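Local coordinates for protein ribokinase, putative (Burkholderia thailandensis, PDB 3B1N) that probably phosphorylates nucleosides as a kinase of the ribokinase (PfkB) family, and binds ADP together with the nucleoside analogue mizoribine, at residues P143-M149 / G168-F174; A270-L275 / F303-Y309. The contacts are given in a common frame with arbitrary orientation. Residue numbers count along the deposited sequence, not the author numbering.

Interaction 1 (P143-M149 / G168-F174). With MZR (5-hydroxy-1-(beta-D-ribofuranosyl)-1H-imidazole-4-carboxamide), chain F.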
loop_
_atom_site.group_PDB
_atom_site.type_symbol
_atom_site.label_atom_id
_atom_site.label_comp_id
_atom_site.label_asym_id
_atom_site.label_seq_id
_atom_site.Cartn_x
_atom_site.Cartn_y
_atom_site.Cartn_z
ATOM N N PRO B 143 -12.733 12.447 -7.085
ATOM C CA PRO B 143 -12.985 11.078 -6.678
ATOM C C PRO B 143 -13.864 11.052 -5.433
ATOM O O PRO B 143 -13.677 11.852 -4.501
ATOM C CB PRO B 143 -11.598 10.553 -6.337
ATOM C CG PRO B 143 -10.710 11.288 -7.324
ATOM C CD PRO B 143 -11.295 12.700 -7.277
ATOM N N ASP B 144 -14.798 10.119 -5.423
ATOM C CA ASP B 144 -15.886 10.117 -4.443
ATOM C C ASP B 144 -16.634 8.816 -4.617
ATOM O O ASP B 144 -16.275 8.007 -5.460
ATOM C CB ASP B 144 -16.848 11.290 -4.770
ATOM C CG ASP B 144 -17.552 11.868 -3.570
ATOM O OD1 ASP B 144 -17.680 11.250 -2.510
ATOM O OD2 ASP B 144 -17.979 13.038 -3.702
ATOM N N GLY B 145 -17.662 8.614 -3.823
ATOM C CA GLY B 145 -18.596 7.525 -4.128
ATOM C C GLY B 145 -19.085 7.619 -5.555
ATOM O O GLY B 145 -19.328 8.716 -6.086
ATOM N N PHE B 146 -19.158 6.473 -6.230
ATOM C CA PHE B 146 -19.410 6.483 -7.659
ATOM C C PHE B 146 -20.734 7.146 -8.006
ATOM O O PHE B 146 -20.810 8.017 -8.880
ATOM C CB PHE B 146 -19.376 5.048 -8.235
ATOM C CG PHE B 146 -19.701 4.997 -9.722
ATOM C CD1 PHE B 146 -18.863 5.606 -10.670
ATOM C CD2 PHE B 146 -20.858 4.367 -10.167
ATOM C CE1 PHE B 146 -19.145 5.568 -12.056
ATOM C CE2 PHE B 146 -21.175 4.345 -11.559
ATOM C CZ PHE B 146 -20.320 4.954 -12.497
ATOM N N GLN B 147 -21.794 6.777 -7.291
ATOM C CA GLN B 147 -23.085 7.376 -7.584
ATOM C C GLN B 147 -23.023 8.908 -7.397
ATOM O O GLN B 147 -23.595 9.670 -8.195
ATOM C CB GLN B 147 -24.197 6.716 -6.737
ATOM C CG GLN B 147 -25.585 7.267 -6.948
ATOM C CD GLN B 147 -26.652 6.569 -6.112
ATOM O OE1 GLN B 147 -26.379 5.590 -5.419
ATOM N NE2 GLN B 147 -27.873 7.091 -6.167
ATOM N N GLY B 148 -22.330 9.362 -6.339
ATOM C CA GLY B 148 -22.134 10.779 -6.127
ATOM C C GLY B 148 -21.408 11.436 -7.281
ATOM O O GLY B 148 -21.835 12.488 -7.717
ATOM N N MET B 149 -20.332 10.818 -7.784
ATOM C CA MET B 149 -19.550 11.438 -8.848
ATOM C C MET B 149 -20.436 11.659 -10.067
ATOM O O MET B 149 -20.439 12.720 -10.662
ATOM C CB MET B 149 -18.367 10.561 -9.238
ATOM C CG MET B 149 -17.356 10.411 -8.136
ATOM S SD MET B 149 -15.919 9.479 -8.690
ATOM C CE MET B 149 -15.131 10.468 -9.880
ATOM N N GLY B 168 -9.977 10.738 -11.521
ATOM C CA GLY B 168 -8.890 10.386 -10.589
ATOM C C GLY B 168 -8.951 8.918 -10.167
ATOM O O GLY B 168 -9.158 8.018 -10.959
ATOM N N GLN B 169 -8.762 8.718 -8.881
ATOM C CA GLN B 169 -8.783 7.380 -8.317
ATOM C C GLN B 169 -10.105 6.656 -8.445
ATOM O O GLN B 169 -10.195 5.453 -8.157
ATOM C CB GLN B 169 -8.417 7.494 -6.843
ATOM C CG GLN B 169 -7.000 7.925 -6.639
ATOM C CD GLN B 169 -6.886 9.357 -6.203
ATOM O OE1 GLN B 169 -7.568 10.262 -6.721
ATOM N NE2 GLN B 169 -5.990 9.585 -5.248
ATOM N N GLY B 170 -11.141 7.376 -8.868
ATOM C CA GLY B 170 -12.472 6.794 -9.004
ATOM C C GLY B 170 -12.659 6.094 -10.328
ATOM O O GLY B 170 -13.693 5.446 -10.558
ATOM N N LEU B 171 -11.646 6.157 -11.182
ATOM C CA LEU B 171 -11.770 5.616 -12.544
ATOM C C LEU B 171 -12.217 4.144 -12.642
ATOM O O LEU B 171 -13.029 3.828 -13.518
ATOM C CB LEU B 171 -10.463 5.827 -13.302
ATOM C CG LEU B 171 -10.384 6.475 -14.674
ATOM C CD1 LEU B 171 -11.668 7.153 -15.195
ATOM C CD2 LEU B 171 -9.201 7.425 -14.622
ATOM N N PRO B 172 -11.740 3.247 -11.749
ATOM C CA PRO B 172 -12.175 1.839 -11.864
ATOM C C PRO B 172 -13.688 1.629 -11.786
ATOM O O PRO B 172 -14.204 0.615 -12.288
ATOM C CB PRO B 172 -11.448 1.157 -10.679
ATOM C CG PRO B 172 -10.189 1.976 -10.540
ATOM C CD PRO B 172 -10.715 3.378 -10.688
ATOM N N LEU B 173 -14.393 2.571 -11.176
ATOM C CA LEU B 173 -15.835 2.472 -10.976
ATOM C C LEU B 173 -16.631 2.828 -12.253
ATOM O O LEU B 173 -17.838 2.514 -12.357
ATOM C CB LEU B 173 -16.257 3.366 -9.814
ATOM C CG LEU B 173 -15.446 3.340 -8.499
ATOM C CD1 LEU B 173 -15.859 4.442 -7.519
ATOM C CD2 LEU B 173 -15.537 1.981 -7.842
ATOM N N PHE B 174 -15.966 3.494 -13.195
ATOM C CA PHE B 174 -16.600 3.942 -14.438
ATOM C C PHE B 174 -16.546 2.843 -15.501
ATOM O O PHE B 174 -15.618 2.039 -15.522
ATOM C CB PHE B 174 -15.903 5.198 -14.988
ATOM C CG PHE B 174 -16.285 6.466 -14.264
ATOM C CD1 PHE B 174 -17.234 7.334 -14.785
ATOM C CD2 PHE B 174 -15.707 6.771 -13.032
ATOM C CE1 PHE B 174 -17.621 8.484 -14.090
ATOM C CE2 PHE B 174 -16.067 7.895 -12.365
ATOM C CZ PHE B 174 -17.019 8.772 -12.899
HETATM N N1 MZR F . -11.972 7.727 -3.872
HETATM O O3 MZR F . -10.666 9.845 -2.610
HETATM C C4 MZR F . -9.612 8.910 -2.679
HETATM C C5 MZR F . -9.691 7.587 -3.255
HETATM C C6 MZR F . -10.885 6.974 -3.843
HETATM O O6 MZR F . -10.751 5.799 -4.245
HETATM N N7 MZR F . -8.433 7.097 -3.080
HETATM C C8 MZR F . -7.682 8.042 -2.470
HETATM N N9 MZR F . -8.399 9.174 -2.212
HETATM C "C1'" MZR F . -7.903 10.422 -1.608
HETATM C "C2'" MZR F . -7.071 10.307 -0.343
HETATM O "O2'" MZR F . -7.977 10.449 0.746
HETATM C "C3'" MZR F . -6.032 11.442 -0.527
HETATM O "O3'" MZR F . -6.046 12.486 0.450
HETATM C "C4'" MZR F . -6.308 11.996 -1.900
HETATM O "O4'" MZR F . -6.977 10.936 -2.559
HETATM C "C5'" MZR F . -5.027 12.345 -2.622
HETATM O "O5'" MZR F . -5.420 12.894 -3.907
#
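Two consecutive strand-to-helix connections of the Rossmann-like, ribokinase-type domain pack together, the one after strand 138-141 against the one after strand 163-165, where parallel strands end beside the nucleoside pocket. The contact is largely apolar, without a hydrogen bond between the segments, and buries 403 Å². Residues 169-173 form a 3-10 helix, with i to i+3 hydrogen bonds such as Leu173 N to Gly170 O (3.0 Å), while helix 146-158 starts after Gly145, its N-cap residue. At the pocket end, Pro143 CG lies 3.8 Å from Gly168 CA and 3.4 Å from Gln169 OE1. Glycines allow the close approach: an ideal CB on Gly168 would lie 2.7 Å from Pro143 CG, and one on Gly170 2.9 Å from Met149 SD. At the far end, Phe146 points its edge at the face of Phe174 in a T-shaped pair (centroids 4.9 Å apart, planes at 88°), and Leu173 O sits over one face of the Phe146 ring. Met149 adds a Met-aromatic contact at the edge of the Phe174 ring, its CE 3.7 Å from Phe174 CE2. Leu179 and Ser182 of helix 176-185 pack against Phe174. Both segments contribute to the mizoribine site, which Ser36 of the second subunit also helps to form: Pro143 CB lies 3.8 Å from MZR N1, and Gln169 NE2 reaches to 3.2 Å from the ribose-ring oxygen, MZR O4'.

Interaction 2 (A270-L275 / F303-Y309)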
loop_
_atom_site.group_PDB
_atom_site.type_symbol
_atom_site.label_atom_id
_atom_site.label_comp_id
_atom_site.label_asym_id
_atom_site.label_seq_id
_atom_site.Cartn_x
_atom_site.Cartn_y
_atom_site.Cartn_z
ATOM N N ALA B 270 -1.843 30.076 -19.063
ATOM C CA ALA B 270 -0.426 30.061 -18.718
ATOM C C ALA B 270 -0.195 30.382 -17.242
ATOM O O ALA B 270 0.634 29.769 -16.532
ATOM C CB ALA B 270 0.343 31.111 -19.595
ATOM N N THR B 271 -0.939 31.368 -16.760
ATOM C CA THR B 271 -0.775 31.824 -15.395
ATOM C C THR B 271 -1.514 30.931 -14.379
ATOM O O THR B 271 -1.021 30.653 -13.291
ATOM C CB THR B 271 -1.207 33.306 -15.237
ATOM O OG1 THR B 271 -0.441 34.065 -16.181
ATOM C CG2 THR B 271 -0.926 33.846 -13.843
ATOM N N ALA B 272 -2.722 30.505 -14.741
ATOM C CA ALA B 272 -3.490 29.607 -13.860
ATOM C C ALA B 272 -2.673 28.339 -13.696
ATOM O O ALA B 272 -2.584 27.801 -12.592
ATOM C CB ALA B 272 -4.841 29.267 -14.474
ATOM N N GLY B 273 -2.120 27.863 -14.799
ATOM C CA GLY B 273 -1.289 26.631 -14.765
ATOM C C GLY B 273 -0.077 26.827 -13.879
ATOM O O GLY B 273 0.266 25.920 -13.110
ATOM N N ARG B 274 0.595 27.985 -13.975
ATOM C CA ARG B 274 1.800 28.164 -13.179
ATOM C C ARG B 274 1.460 28.274 -11.695
ATOM O O ARG B 274 2.219 27.800 -10.838
ATOM C CB ARG B 274 2.572 29.400 -13.686
ATOM C CG ARG B 274 3.329 29.065 -14.941
ATOM C CD ARG B 274 3.887 30.343 -15.567
ATOM N NE ARG B 274 4.803 29.984 -16.676
ATOM C CZ ARG B 274 4.407 29.514 -17.857
ATOM N NH1 ARG B 274 3.121 29.289 -18.151
ATOM N NH2 ARG B 274 5.348 29.238 -18.790
ATOM N N LEU B 275 0.306 28.885 -11.367
ATOM C CA LEU B 275 -0.083 28.948 -9.969
ATOM C C LEU B 275 -0.344 27.524 -9.430
ATOM O O LEU B 275 0.086 27.229 -8.317
ATOM C CB LEU B 275 -1.328 29.864 -9.792
ATOM C CG LEU B 275 -1.804 29.953 -8.347
ATOM C CD1 LEU B 275 -0.783 30.649 -7.433
ATOM C CD2 LEU B 275 -3.141 30.754 -8.311
ATOM N N PHE B 303 5.831 32.780 -6.447
ATOM C CA PHE B 303 5.428 32.802 -7.829
ATOM C C PHE B 303 6.358 33.770 -8.603
ATOM O O PHE B 303 6.849 33.416 -9.664
ATOM C CB PHE B 303 3.956 33.287 -7.960
ATOM C CG PHE B 303 3.421 33.191 -9.368
ATOM C CD1 PHE B 303 2.555 32.140 -9.778
ATOM C CD2 PHE B 303 3.786 34.116 -10.343
ATOM C CE1 PHE B 303 2.090 32.012 -11.101
ATOM C CE2 PHE B 303 3.339 33.995 -11.645
ATOM C CZ PHE B 303 2.464 32.942 -12.063
ATOM N N GLU B 304 6.600 34.939 -7.993
ATOM C CA GLU B 304 7.496 35.931 -8.591
ATOM C C GLU B 304 8.898 35.359 -8.782
ATOM O O GLU B 304 9.477 35.528 -9.838
ATOM C CB GLU B 304 7.548 37.167 -7.702
ATOM C CG GLU B 304 6.366 38.057 -7.871
ATOM C CD GLU B 304 6.657 39.209 -8.827
ATOM O OE1 GLU B 304 5.767 40.077 -8.954
ATOM O OE2 GLU B 304 7.756 39.238 -9.445
ATOM N N THR B 305 9.432 34.667 -7.765
ATOM C CA THR B 305 10.762 34.063 -7.888
ATOM C C THR B 305 10.813 33.013 -8.982
ATOM O O THR B 305 11.760 32.974 -9.765
ATOM C CB THR B 305 11.229 33.464 -6.587
ATOM O OG1 THR B 305 11.349 34.528 -5.631
ATOM C CG2 THR B 305 12.586 32.808 -6.761
ATOM N N ALA B 306 9.778 32.162 -9.067
ATOM C CA ALA B 306 9.770 31.105 -10.072
ATOM C C ALA B 306 9.586 31.585 -11.497
ATOM O O ALA B 306 10.197 31.047 -12.415
ATOM C CB ALA B 306 8.635 30.067 -9.759
ATOM N N PHE B 307 8.730 32.589 -11.674
ATOM C CA PHE B 307 8.201 32.915 -13.007
ATOM C C PHE B 307 8.483 34.317 -13.507
ATOM O O PHE B 307 8.267 34.567 -14.667
ATOM C CB PHE B 307 6.702 32.656 -13.055
ATOM C CG PHE B 307 6.359 31.247 -12.721
ATOM C CD1 PHE B 307 6.886 30.186 -13.496
ATOM C CD2 PHE B 307 5.504 30.971 -11.640
ATOM C CE1 PHE B 307 6.566 28.849 -13.175
ATOM C CE2 PHE B 307 5.189 29.617 -11.317
ATOM C CZ PHE B 307 5.703 28.585 -12.099
ATOM N N GLY B 308 8.890 35.204 -12.624
ATOM C CA GLY B 308 9.373 36.539 -13.030
ATOM C C GLY B 308 8.286 37.588 -13.152
ATOM O O GLY B 308 8.549 38.718 -13.601
ATOM N N TYR B 309 7.058 37.248 -12.757
ATOM C CA TYR B 309 5.955 38.203 -12.777
ATOM C C TYR B 309 4.971 37.941 -11.661
ATOM O O TYR B 309 5.057 36.895 -10.984
ATOM C CB TYR B 309 5.264 38.242 -14.145
ATOM C CG TYR B 309 4.478 37.001 -14.573
ATOM C CD1 TYR B 309 3.067 37.005 -14.520
ATOM C CD2 TYR B 309 5.119 35.862 -15.060
ATOM C CE1 TYR B 309 2.334 35.874 -14.931
ATOM C CE2 TYR B 309 4.384 34.712 -15.460
ATOM C CZ TYR B 309 3.007 34.743 -15.388
ATOM O OH TYR B 309 2.261 33.651 -15.835
#
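Arg274 lays the aliphatic base of its side chain over the ring face of Phe307, with CB 3.7 Å from the ring centroid and 20° off the normal, a CH-pi contact. The same CB lies 3.7 Å from Phe303 CE1, so two aromatic residues one helical turn apart on helix 296-307 receive this part of helix 269-284. The short helical segments cross at 112°, with their axes 11.6 Å apart at closest approach; at that separation rings of the second helix bridge the gap, Phe307 CE2 lying 3.5 Å from Arg274 O. Phe303 spans more than a turn of the first helix: its CZ is 3.9 Å from Thr271 CG2, and its CE1 is 3.6 Å from Leu275 N and 4.2 Å from Leu275 CB. Beyond Phe307 the second helix stops at Gly308, whose positive phi (88°) turns the chain so that Tyr309 comes back toward helix 269-284. There Tyr309 OH and Thr271 OG1 are hydrogen-bonded at 2.8 Å, and Arg274 CD lies 3.7 Å from Tyr309 OH; Thr271 OG1 also bonds to Asp268. The Arg274 guanidinium folds back on its own helix, NH1 donating to Ala270 O at 3.0 Å. Ile237 at the end of edge strand 233-237 and Pro238 in the loop after it touch Arg274 as well, and Val240 of the ADP pocket touches Phe307. The contact thus joins the two C-terminal helices by carbon-rich packing, 303 Å² in all, with one hydroxyl pair hydrogen-bonded; Arg274 meets the rings largely through aliphatic carbons, leaving NH1 to its own helix's carbonyl.

In the fold
Interaction 1 is completed well before interaction 2 begins in the sequence, and the chain's centre lies between them; their centres are about 32 Å apart and their nearest atoms about 18 Å apart. Interaction 1 joins connections that follow adjacent central strands, 138-141 and 163-165, of the nine-stranded sheet; interaction 2 packs the last two helices near that sheet's edge strand, 233-237. The bound ligands fall between them: Pro143 and Gln169 of interaction 1 border mizoribine, whereas Phe307 is about 8 Å from ADP, side chain to ligand. One contact therefore helps to form the nucleoside site, and the other packs the last helix against helix 269-284, which itself lines the ADP site with Ser277.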